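Local coordinates for preproptth (Bombyx mori, PDB 5AOQ), which acts as a cystine-knot neurohormone that binds the receptor tyrosine kinase Torso and thereby controls the timing of insect metamorphosis, at the interface of chains A and B. Numbering follows the deposited sequence. Chains: chain A/B, Preproptth.

The interface of chains A and B. Residues chain A 35-36, 38, 61, 94; chain B 59, 61.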
loop_
_atom_site.group_PDB
_atom_site.type_symbol
_atom_site.label_atom_id
_atom_site.label_comp_id
_atom_site.label_asym_id
_atom_site.label_seq_id
_atom_site.Cartn_x
_atom_site.Cartn_y
_atom_site.Cartn_z
ATOM N N ILE A 35 4.500 11.922 4.869
ATOM C CA ILE A 35 3.412 11.641 5.809
ATOM C C ILE A 35 3.107 12.841 6.702
ATOM O O ILE A 35 4.013 13.535 7.163
ATOM C CB ILE A 35 3.747 10.409 6.690
ATOM C CG1 ILE A 35 3.211 9.125 6.054
ATOM C CG2 ILE A 35 3.155 10.540 8.097
ATOM C CD1 ILE A 35 3.579 8.940 4.594
ATOM N N GLU A 36 1.816 13.068 6.937
ATOM C CA GLU A 36 1.354 14.162 7.784
ATOM C C GLU A 36 1.351 13.753 9.254
ATOM O O GLU A 36 0.710 12.771 9.630
ATOM C CB GLU A 36 -0.051 14.603 7.358
ATOM C CG GLU A 36 -0.635 15.743 8.177
ATOM C CD GLU A 36 -2.008 16.169 7.683
ATOM O OE1 GLU A 36 -2.380 15.792 6.553
ATOM O OE2 GLU A 36 -2.716 16.875 8.432
ATOM N N ARG A 38 0.729 15.242 13.168
ATOM C CA ARG A 38 0.161 16.308 13.985
ATOM C C ARG A 38 0.598 16.177 15.441
ATOM O O ARG A 38 -0.014 15.446 16.221
ATOM C CB ARG A 38 -1.365 16.288 13.883
ATOM C CG ARG A 38 -1.879 16.471 12.464
ATOM C CD ARG A 38 -3.368 16.207 12.364
ATOM N NE ARG A 38 -3.859 16.348 10.996
ATOM C CZ ARG A 38 -5.102 16.070 10.613
ATOM N NH1 ARG A 38 -5.992 15.637 11.495
ATOM N NH2 ARG A 38 -5.455 16.227 9.346
ATOM N N ILE A 61 -0.387 3.872 10.774
ATOM C CA ILE A 61 -0.641 3.856 9.340
ATOM C C ILE A 61 0.301 2.877 8.653
ATOM O O ILE A 61 1.364 2.542 9.182
ATOM C CB ILE A 61 -0.474 5.255 8.707
ATOM C CG1 ILE A 61 0.914 5.826 9.019
ATOM C CG2 ILE A 61 -1.562 6.190 9.215
ATOM C CD1 ILE A 61 1.246 7.092 8.257
ATOM N N VAL A 94 -1.195 12.130 15.442
ATOM C CA VAL A 94 -2.241 12.587 14.533
ATOM C C VAL A 94 -3.226 13.519 15.240
ATOM O O VAL A 94 -4.165 14.032 14.632
ATOM C CB VAL A 94 -2.990 11.380 13.927
ATOM C CG1 VAL A 94 -3.959 10.775 14.941
ATOM C CG2 VAL A 94 -3.702 11.776 12.638
ATOM N N TYR B 59 -8.495 12.976 8.749
ATOM C CA TYR B 59 -7.103 12.784 8.358
ATOM C C TYR B 59 -7.044 11.982 7.065
ATOM O O TYR B 59 -7.691 10.940 6.943
ATOM C CB TYR B 59 -6.320 12.077 9.465
ATOM C CG TYR B 59 -4.864 11.845 9.131
ATOM C CD1 TYR B 59 -3.905 12.811 9.406
ATOM C CD2 TYR B 59 -4.446 10.659 8.542
ATOM C CE1 TYR B 59 -2.572 12.604 9.101
ATOM C CE2 TYR B 59 -3.117 10.441 8.234
ATOM C CZ TYR B 59 -2.184 11.416 8.516
ATOM O OH TYR B 59 -0.860 11.204 8.212
ATOM N N ILE B 61 -5.525 9.550 4.392
ATOM C CA ILE B 61 -4.603 8.436 4.189
ATOM C C ILE B 61 -4.668 7.981 2.734
ATOM O O ILE B 61 -5.653 8.241 2.039
ATOM C CB ILE B 61 -4.916 7.246 5.119
ATOM C CG1 ILE B 61 -6.373 6.802 4.954
ATOM C CG2 ILE B 61 -4.635 7.627 6.567
ATOM C CD1 ILE B 61 -6.706 5.506 5.663
#
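B:Tyr59 reaches out from strand 55-65 of one cystine-knot protomer and lays its ring among A:Glu36, A:Arg38 and A:Val94 of the other, joining two copies of the hormone; PTTH is a dimer of the cystine-knot growth factor type. The tight part of the contact surrounds this ring, which suits a tyrosine: a flat apolar body for packing and a hydroxyl at its far end. CG of B:Tyr59 lies anti to the backbone N (chi1 -180°), pointing the ring across to chain A, where the B:Tyr59 hydroxyl OH donates to the backbone O of A:Glu36 at 2.6 Å. It meets a lone pair in the carbonyl plane, so the bond depends on the course of strand 35-39 rather than on a side chain. A:Val94 places its CG2 methyl over the ring face, 3.8 Å from the centroid of B:Tyr59, a CH-pi contact for which a compact branched residue is well shaped. At the ring edge, A:Arg38, with a flat face for the tyrosine and N-H groups for an acid, sets CZ 3.7 Å from CD1 of B:Tyr59, the planes 76° apart. A:Glu36, long enough to pair with it, runs extended beside the ring; its OE2 accepts from NE (2.9 Å) and NH2 (3.0 Å) of A:Arg38, nearly in the guanidinium plane but from one face of the carboxylate, a side-on salt bridge that helps hold the guanidinium's rotation. With an alanine in place of A:Arg38, the carboxylate of A:Glu36 would probably lose its charged mate and swing more freely, leaving the tyrosine's edge less supported. Beyond the ring, apolar branched A:Ile61 and B:Ile61 meet more loosely, CG2 to CG2 at 4.3 Å, although A:Ile61 still buries 27 Å²; A:Ile35 barely touches the hydroxyl end.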